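Side-chain contacts in tRNA (adenine(58)-N(1))-methyltransferase TrmI (Thermus thermophilus, PDB 2PWY), which transfers a methyl group from S-adenosyl-L-methionine to N1 of adenosine 58 in tRNA and is required for cell growth at extreme temperatures: residues V50-T53 and E57-S60; L10-R15 and Y20-K25; E176-L181 and V208-A213. One frame throughout, in Å; residues are numbered along the deposited sequence.

Contact 1 of 3, residues V50-T53 and E57-S60. With SO4 (sulfate ion), chain D.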
loop_
_atom_site.group_PDB
_atom_site.type_symbol
_atom_site.label_atom_id
_atom_site.label_comp_id
_atom_site.label_asym_id
_atom_site.label_seq_id
_atom_site.Cartn_x
_atom_site.Cartn_y
_atom_site.Cartn_z
ATOM N N VAL A 50 -22.656 -29.467 -0.378
ATOM C CA VAL A 50 -22.780 -29.130 1.042
ATOM C C VAL A 50 -23.292 -30.319 1.846
ATOM O O VAL A 50 -23.939 -31.216 1.298
ATOM C CB VAL A 50 -23.706 -27.888 1.301
ATOM C CG1 VAL A 50 -23.187 -26.642 0.609
ATOM C CG2 VAL A 50 -25.160 -28.173 0.904
ATOM N N VAL A 51 -22.977 -30.328 3.138
ATOM C CA VAL A 51 -23.568 -31.266 4.080
ATOM C C VAL A 51 -24.232 -30.442 5.181
ATOM O O VAL A 51 -23.560 -29.691 5.892
ATOM C CB VAL A 51 -22.526 -32.254 4.688
ATOM C CG1 VAL A 51 -23.204 -33.198 5.685
ATOM C CG2 VAL A 51 -21.805 -33.061 3.585
ATOM N N ARG A 52 -25.556 -30.566 5.299
ATOM C CA ARG A 52 -26.303 -29.851 6.336
ATOM C C ARG A 52 -26.180 -30.593 7.669
ATOM O O ARG A 52 -26.403 -31.808 7.740
ATOM C CB ARG A 52 -27.784 -29.756 5.974
ATOM C CG ARG A 52 -28.118 -28.972 4.707
ATOM C CD ARG A 52 -29.630 -28.705 4.666
ATOM N NE ARG A 52 -30.414 -29.939 4.535
ATOM C CZ ARG A 52 -31.666 -30.097 4.969
ATOM N NH1 ARG A 52 -32.300 -29.105 5.588
ATOM N NH2 ARG A 52 -32.286 -31.259 4.796
ATOM N N THR A 53 -25.827 -29.872 8.727
ATOM C CA THR A 53 -25.788 -30.500 10.050
ATOM C C THR A 53 -26.817 -29.844 10.989
ATOM O O THR A 53 -27.946 -29.575 10.560
ATOM C CB THR A 53 -24.354 -30.534 10.628
ATOM O OG1 THR A 53 -23.878 -29.201 10.789
ATOM C CG2 THR A 53 -23.406 -31.277 9.674
ATOM N N GLU A 57 -26.301 -25.097 10.758
ATOM C CA GLU A 57 -24.935 -25.288 10.274
ATOM C C GLU A 57 -24.925 -26.024 8.940
ATOM O O GLU A 57 -25.781 -26.869 8.663
ATOM C CB GLU A 57 -24.076 -26.018 11.310
ATOM C CG GLU A 57 -22.599 -26.215 10.951
ATOM C CD GLU A 57 -21.837 -24.909 10.784
ATOM O OE1 GLU A 57 -21.110 -24.515 11.727
ATOM O OE2 GLU A 57 -21.960 -24.279 9.714
ATOM N N GLU A 58 -23.934 -25.681 8.122
ATOM C CA GLU A 58 -23.767 -26.256 6.815
ATOM C C GLU A 58 -22.277 -26.236 6.508
ATOM O O GLU A 58 -21.623 -25.192 6.610
ATOM C CB GLU A 58 -24.553 -25.439 5.792
ATOM C CG GLU A 58 -24.554 -26.008 4.394
ATOM C CD GLU A 58 -25.616 -25.369 3.536
ATOM O OE1 GLU A 58 -25.331 -24.345 2.873
ATOM O OE2 GLU A 58 -26.746 -25.897 3.536
ATOM N N LEU A 59 -21.747 -27.403 6.164
ATOM C CA LEU A 59 -20.354 -27.531 5.771
ATOM C C LEU A 59 -20.271 -27.534 4.255
ATOM O O LEU A 59 -20.805 -28.435 3.601
ATOM C CB LEU A 59 -19.753 -28.828 6.332
ATOM C CG LEU A 59 -19.852 -28.974 7.858
ATOM C CD1 LEU A 59 -19.409 -30.355 8.294
ATOM C CD2 LEU A 59 -19.041 -27.885 8.579
ATOM N N SER A 60 -19.601 -26.536 3.689
ATOM C CA SER A 60 -19.431 -26.518 2.244
ATOM C C SER A 60 -18.188 -27.332 1.934
ATOM O O SER A 60 -17.179 -27.229 2.639
ATOM C CB SER A 60 -19.302 -25.099 1.709
ATOM O OG SER A 60 -18.219 -24.444 2.323
HETATM S S SO4 D . -35.816 -30.685 6.083
HETATM O O1 SO4 D . -35.655 -30.606 7.531
HETATM O O2 SO4 D . -37.176 -31.114 5.782
HETATM O O3 SO4 D . -35.561 -29.373 5.490
HETATM O O4 SO4 D . -34.887 -31.678 5.541
HETATM O O HOH W 1 -28.490 -26.969 8.411
#
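E58 lays its side chain across V50. With CG anti to the backbone N (chi1 -175°) and an extended chain beyond, E58 CG comes 3.7 Å from V50 CB, and the carboxylate spans the two methyls: OE1 is nearest CG1, and E58 OE2 lies 3.8 Å from V50 CG2. The same oxygen touches the R52 chain at CG, yet the charged end of that arginine leads away, leaving R52 NE 5.5 Å from E58 OE2, too far for a salt bridge. The guanidinium instead meets a sulfate ion, probably from the crystallisation liquor, with R52 NH2 2.7 Å from its O4 in a nearly straight bond (174°). Strands 50-52 and 58-62 form an antiparallel hairpin in the four-stranded sheet of the N-terminal domain, which may help to recognise tRNA. V51 and L59 are its hydrogen-bonded pair, their side chains on the face covered by V37. At the hairpin's end T53 runs alongside E57, pointing the same way: T53 OG1 sits 3.2 Å from E57 CB, and it makes a weak hydrogen bond to K34 O. E57 O is gripped twice, by T53 N at 3.0 Å, which arrives 46° above the carbonyl plane, and by a water at 2.7 Å. E57 OE2 also has two donors, taking E58 N on its anti lone pair and R15 N from the loop just after strand 10-13.

Contact 2 of 3, residues L10-R15 and Y20-K25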
loop_
_atom_site.group_PDB
_atom_site.type_symbol
_atom_site.label_atom_id
_atom_site.label_comp_id
_atom_site.label_asym_id
_atom_site.label_seq_id
_atom_site.Cartn_x
_atom_site.Cartn_y
_atom_site.Cartn_z
ATOM N N LEU A 10 -9.874 -32.742 0.900
ATOM C CA LEU A 10 -10.974 -31.805 0.787
ATOM C C LEU A 10 -10.752 -30.649 1.741
ATOM O O LEU A 10 -10.041 -30.785 2.727
ATOM C CB LEU A 10 -12.297 -32.505 1.130
ATOM C CG LEU A 10 -12.710 -33.657 0.211
ATOM C CD1 LEU A 10 -13.877 -34.387 0.843
ATOM C CD2 LEU A 10 -13.067 -33.150 -1.190
ATOM N N LEU A 11 -11.350 -29.505 1.434
ATOM C CA LEU A 11 -11.392 -28.393 2.370
ATOM C C LEU A 11 -12.855 -28.129 2.685
ATOM O O LEU A 11 -13.667 -27.927 1.778
ATOM C CB LEU A 11 -10.724 -27.139 1.792
ATOM C CG LEU A 11 -10.601 -25.944 2.743
ATOM C CD1 LEU A 11 -9.379 -26.146 3.616
ATOM C CD2 LEU A 11 -10.503 -24.630 1.965
ATOM N N LEU A 12 -13.176 -28.165 3.970
ATOM C CA LEU A 12 -14.520 -27.893 4.448
ATOM C C LEU A 12 -14.553 -26.494 5.045
ATOM O O LEU A 12 -13.599 -26.075 5.708
ATOM C CB LEU A 12 -14.925 -28.916 5.512
ATOM C CG LEU A 12 -14.752 -30.403 5.178
ATOM C CD1 LEU A 12 -15.297 -31.257 6.323
ATOM C CD2 LEU A 12 -15.423 -30.760 3.844
ATOM N N LYS A 13 -15.638 -25.769 4.785
ATOM C CA LYS A 13 -15.884 -24.482 5.439
ATOM C C LYS A 13 -17.253 -24.494 6.110
ATOM O O LYS A 13 -18.255 -24.942 5.515
ATOM C CB LYS A 13 -15.808 -23.315 4.452
ATOM C CG LYS A 13 -14.416 -23.060 3.866
ATOM C CD LYS A 13 -14.307 -21.669 3.212
ATOM C CE LYS A 13 -14.898 -21.638 1.784
ATOM N NZ LYS A 13 -14.558 -20.404 0.983
ATOM N N ASP A 14 -17.302 -24.009 7.349
ATOM C CA ASP A 14 -18.571 -23.896 8.060
ATOM C C ASP A 14 -19.168 -22.498 7.863
ATOM O O ASP A 14 -18.576 -21.668 7.164
ATOM C CB ASP A 14 -18.428 -24.305 9.541
ATOM C CG ASP A 14 -17.459 -23.420 10.325
ATOM O OD1 ASP A 14 -17.215 -22.255 9.936
ATOM O OD2 ASP A 14 -16.953 -23.901 11.364
ATOM N N ARG A 15 -20.338 -22.242 8.451
ATOM C CA ARG A 15 -21.029 -20.966 8.251
ATOM C C ARG A 15 -20.262 -19.762 8.819
ATOM O O ARG A 15 -20.416 -18.644 8.332
ATOM C CB ARG A 15 -22.459 -21.018 8.802
ATOM N N TYR A 20 -11.207 -26.287 7.205
ATOM C CA TYR A 20 -10.645 -27.533 7.711
ATOM C C TYR A 20 -10.195 -28.398 6.556
ATOM O O TYR A 20 -10.969 -28.663 5.636
ATOM C CB TYR A 20 -11.685 -28.317 8.514
ATOM C CG TYR A 20 -12.408 -27.521 9.575
ATOM C CD1 TYR A 20 -11.981 -27.548 10.905
ATOM C CD2 TYR A 20 -13.528 -26.753 9.254
ATOM C CE1 TYR A 20 -12.650 -26.817 11.888
ATOM C CE2 TYR A 20 -14.204 -26.021 10.234
ATOM C CZ TYR A 20 -13.756 -26.060 11.544
ATOM O OH TYR A 20 -14.419 -25.332 12.516
ATOM N N LEU A 21 -8.949 -28.853 6.623
ATOM C CA LEU A 21 -8.404 -29.738 5.617
ATOM C C LEU A 21 -8.648 -31.170 6.068
ATOM O O LEU A 21 -8.288 -31.560 7.186
ATOM C CB LEU A 21 -6.911 -29.448 5.419
ATOM C CG LEU A 21 -6.179 -29.862 4.144
ATOM C CD1 LEU A 21 -6.791 -29.277 2.862
ATOM C CD2 LEU A 21 -4.724 -29.436 4.264
ATOM N N VAL A 22 -9.293 -31.943 5.206
ATOM C CA VAL A 22 -9.687 -33.309 5.535
ATOM C C VAL A 22 -9.136 -34.253 4.476
ATOM O O VAL A 22 -9.253 -33.998 3.276
ATOM C CB VAL A 22 -11.231 -33.431 5.672
ATOM C CG1 VAL A 22 -11.656 -34.876 5.918
ATOM C CG2 VAL A 22 -11.740 -32.515 6.790
ATOM N N PHE A 23 -8.493 -35.320 4.937
ATOM C CA PHE A 23 -7.983 -36.363 4.062
ATOM C C PHE A 23 -8.938 -37.549 4.220
ATOM O O PHE A 23 -8.838 -38.311 5.186
ATOM C CB PHE A 23 -6.538 -36.720 4.432
ATOM C CG PHE A 23 -5.580 -35.558 4.313
ATOM C CD1 PHE A 23 -4.838 -35.366 3.152
ATOM C CD2 PHE A 23 -5.446 -34.639 5.355
ATOM C CE1 PHE A 23 -3.959 -34.275 3.031
ATOM C CE2 PHE A 23 -4.574 -33.544 5.250
ATOM C CZ PHE A 23 -3.828 -33.361 4.086
ATOM N N PRO A 24 -9.900 -37.678 3.293
ATOM C CA PRO A 24 -11.000 -38.630 3.493
ATOM C C PRO A 24 -10.523 -40.073 3.538
ATOM O O PRO A 24 -9.573 -40.441 2.846
ATOM C CB PRO A 24 -11.900 -38.405 2.270
ATOM C CG PRO A 24 -11.468 -37.094 1.697
ATOM C CD PRO A 24 -10.028 -36.950 2.019
ATOM N N LYS A 25 -11.178 -40.873 4.371
ATOM C CA LYS A 25 -10.914 -42.306 4.445
ATOM C C LYS A 25 -12.228 -43.002 4.784
ATOM O O LYS A 25 -13.059 -42.449 5.499
ATOM C CB LYS A 25 -9.816 -42.611 5.476
ATOM C CG LYS A 25 -10.199 -42.345 6.921
ATOM C CD LYS A 25 -8.998 -42.307 7.851
ATOM C CE LYS A 25 -9.455 -42.430 9.303
ATOM N NZ LYS A 25 -8.459 -41.878 10.274
#
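L10 with V22 and L12 with Y20 are hydrogen-bonded antiparallel pairs on either side of the non-hydrogen-bonded pair L11 and L21, the two strand axes approaching to 4.7 Å at 146°. This is the beta hairpin of strands 10-13 and 19-22, in which 19-22 is an outermost strand of the N-terminal domain's sheet. All four cross-strand N-H groups, of L10, V22, L12 and Y20, find carbonyl oxygens at 2.8 Å. On the face of L10, L12, Y20 and V22, where L10 and L12 touch L42 of helix 39-45, L12 CD1 rests 3.8 Å from V22 CG2, while L10 crosses P24 at about a right angle, L10 CD1 to P24 CG being 3.7 Å. On the other face L11 CD1 meets L21 CD1 at 4.1 Å, and both leucines also touch P64. Y20 loses the most area of any residue here; L12 O lies at its ring edge, 3.6 Å from Y20 CD2, and F30 packs edge-to-face with the ring. Replacing Y20 by a leucine would remove the hydroxyl and the ring, and would probably leave D14 with one grip fewer and F30 without its aromatic mate. D14 has its CG between the backbone N and the carbonyl carbon (chi1 62°), which brings the carboxylate toward Y20; OD1 also accepts R18 N, in the turn of the hairpin, and OD2 accepts H32 NE2. Y20 OH donates to D14 OD2 at 3.1 Å from above the carboxylate plane, with the oxygen in the plane of the ring and the two planes 74° apart.

Contact 3 of 3, residues E176-L181 and V208-A213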
loop_
_atom_site.group_PDB
_atom_site.type_symbol
_atom_site.label_atom_id
_atom_site.label_comp_id
_atom_site.label_asym_id
_atom_site.label_seq_id
_atom_site.Cartn_x
_atom_site.Cartn_y
_atom_site.Cartn_z
ATOM N N GLU A 176 20.029 -17.478 5.137
ATOM C CA GLU A 176 21.352 -16.977 4.755
ATOM C C GLU A 176 21.689 -17.330 3.308
ATOM O O GLU A 176 22.595 -18.147 3.054
ATOM C CB GLU A 176 22.417 -17.519 5.706
ATOM C CG GLU A 176 22.161 -17.130 7.159
ATOM C CD GLU A 176 23.135 -17.759 8.118
ATOM O OE1 GLU A 176 23.301 -18.997 8.090
ATOM O OE2 GLU A 176 23.722 -17.001 8.914
ATOM N N PRO A 177 20.966 -16.716 2.352
ATOM C CA PRO A 177 21.141 -17.032 0.937
ATOM C C PRO A 177 22.535 -16.701 0.399
ATOM O O PRO A 177 22.953 -17.303 -0.573
ATOM C CB PRO A 177 20.089 -16.155 0.238
ATOM C CG PRO A 177 19.810 -15.063 1.189
ATOM C CD PRO A 177 19.935 -15.675 2.548
ATOM N N TRP A 178 23.245 -15.761 1.028
ATOM C CA TRP A 178 24.628 -15.466 0.624
ATOM C C TRP A 178 25.517 -16.721 0.645
ATOM O O TRP A 178 26.419 -16.851 -0.170
ATOM C CB TRP A 178 25.250 -14.352 1.484
ATOM C CG TRP A 178 24.809 -14.370 2.909
ATOM C CD1 TRP A 178 25.440 -14.984 3.969
ATOM C CD2 TRP A 178 23.637 -13.745 3.443
ATOM N NE1 TRP A 178 24.721 -14.781 5.120
ATOM C CE2 TRP A 178 23.621 -14.011 4.833
ATOM C CE3 TRP A 178 22.609 -12.967 2.885
ATOM C CZ2 TRP A 178 22.597 -13.547 5.675
ATOM C CZ3 TRP A 178 21.585 -12.494 3.732
ATOM C CH2 TRP A 178 21.596 -12.787 5.107
ATOM N N LYS A 179 25.245 -17.643 1.571
ATOM C CA LYS A 179 26.037 -18.872 1.684
ATOM C C LYS A 179 25.931 -19.829 0.495
ATOM O O LYS A 179 26.792 -20.692 0.320
ATOM C CB LYS A 179 25.693 -19.619 2.970
ATOM C CG LYS A 179 26.102 -18.891 4.236
ATOM C CD LYS A 179 25.948 -19.813 5.443
ATOM C CE LYS A 179 26.141 -19.083 6.757
ATOM N NZ LYS A 179 27.267 -18.123 6.740
ATOM N N VAL A 180 24.876 -19.685 -0.311
ATOM C CA VAL A 180 24.622 -20.596 -1.440
ATOM C C VAL A 180 24.816 -19.929 -2.810
ATOM O O VAL A 180 24.520 -20.528 -3.855
ATOM C CB VAL A 180 23.209 -21.291 -1.346
ATOM C CG1 VAL A 180 23.049 -22.009 -0.024
ATOM C CG2 VAL A 180 22.055 -20.293 -1.561
ATOM N N LEU A 181 25.311 -18.693 -2.807
ATOM C CA LEU A 181 25.463 -17.924 -4.050
ATOM C C LEU A 181 26.518 -18.516 -4.990
ATOM O O LEU A 181 26.377 -18.465 -6.206
ATOM C CB LEU A 181 25.796 -16.464 -3.758
ATOM C CG LEU A 181 24.655 -15.584 -3.230
ATOM C CD1 LEU A 181 25.176 -14.174 -2.992
ATOM C CD2 LEU A 181 23.434 -15.571 -4.176
ATOM N N VAL A 208 22.272 -8.253 -1.148
ATOM C CA VAL A 208 22.684 -7.337 -2.214
ATOM C C VAL A 208 24.198 -7.135 -2.185
ATOM O O VAL A 208 24.853 -7.226 -3.221
ATOM C CB VAL A 208 21.904 -5.990 -2.139
ATOM C CG1 VAL A 208 22.587 -4.884 -2.976
ATOM C CG2 VAL A 208 20.465 -6.214 -2.607
ATOM N N ARG A 209 24.749 -6.907 -0.993
ATOM C CA ARG A 209 26.205 -6.739 -0.849
ATOM C C ARG A 209 26.955 -8.030 -1.182
ATOM O O ARG A 209 27.941 -8.001 -1.926
ATOM C CB ARG A 209 26.560 -6.236 0.555
ATOM N N ALA A 210 26.466 -9.165 -0.681
ATOM C CA ALA A 210 27.093 -10.470 -0.936
ATOM C C ALA A 210 27.120 -10.836 -2.424
ATOM O O ALA A 210 28.092 -11.413 -2.905
ATOM C CB ALA A 210 26.398 -11.557 -0.137
ATOM N N ALA A 211 26.060 -10.473 -3.148
ATOM C CA ALA A 211 25.950 -10.785 -4.576
ATOM C C ALA A 211 26.969 -10.010 -5.411
ATOM O O ALA A 211 27.254 -10.388 -6.549
ATOM C CB ALA A 211 24.544 -10.520 -5.059
ATOM N N GLU A 212 27.524 -8.939 -4.842
ATOM C CA GLU A 212 28.592 -8.187 -5.509
ATOM C C GLU A 212 29.928 -8.941 -5.557
ATOM O O GLU A 212 30.876 -8.477 -6.196
ATOM C CB GLU A 212 28.744 -6.799 -4.880
ATOM C CG GLU A 212 27.560 -5.890 -5.204
ATOM C CD GLU A 212 27.500 -4.645 -4.350
ATOM O OE1 GLU A 212 28.514 -4.312 -3.696
ATOM O OE2 GLU A 212 26.434 -3.995 -4.356
ATOM N N ALA A 213 29.994 -10.097 -4.892
ATOM C CA ALA A 213 31.167 -10.970 -4.948
ATOM C C ALA A 213 30.960 -12.161 -5.899
ATOM O O ALA A 213 31.778 -13.095 -5.951
ATOM C CB ALA A 213 31.534 -11.446 -3.542
#
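W178 meets A210 through the first carbons of their side chains: W178 CB stands 3.4 Å from A210 CB, a close approach for two apolar carbons, and the two CA atoms are only 5.8 Å apart. The indole itself leads away from residues 208-213. Its chi1 of 35° is well short of a staggered value, and chi2 of 94° turns the ring back over its own chain, where P177 CD lies over one ring face near its edge, 3.7 Å from the ring plane, with E176 CA over the same face. L181 supplies the second point of contact. With CG anti to its carbonyl carbon (chi1 -74°) and CD1 extended from there, its end reaches the backbone of the facing helix, L181 CD1 lying 3.8 Å from A211 N and 4.1 Å from A210 CB. No hydrogen bond crosses and only 126 Å² is buried, so the contact is small and apolar. The turn carrying W178 is held by K179 N to E176 O and V180 N to P177 O; V180, the N-cap of helix 181-187, touches the bound S-adenosyl-L-homocysteine. Within the Rossmann-like catalytic domain, this turn leaves strand 167-173 and enters the helix of a beta-alpha-beta crossover to the parallel strand 192-198, where L181 packs on L194, while L207 of helix 201-211 joins P177, W178 and L181.

How the contacts relate
From the N terminus, contact 2 closes the first hairpin, joining residues 10-15 to 20-25 across a four-residue turn region. Contact 1 follows, closing the three-residue loop between 50-53 and 57-60. These two share one antiparallel sheet: strand 58-62 is neighbour to strand 10-13, the centres of contacts 1 and 2 are 11 Å apart, and S60 N lies 2.8 Å from K13 O. Contact 3 closes a connection of 26 residues in the catalytic domain that holds most of helix 181-187, strand 192-198 and the start of helix 201-211. Its centre is 42 Å from that of contact 2 and 51 Å from that of contact 1, on the opposite side of the chain's centre. All three lie in series, none nested or crossed.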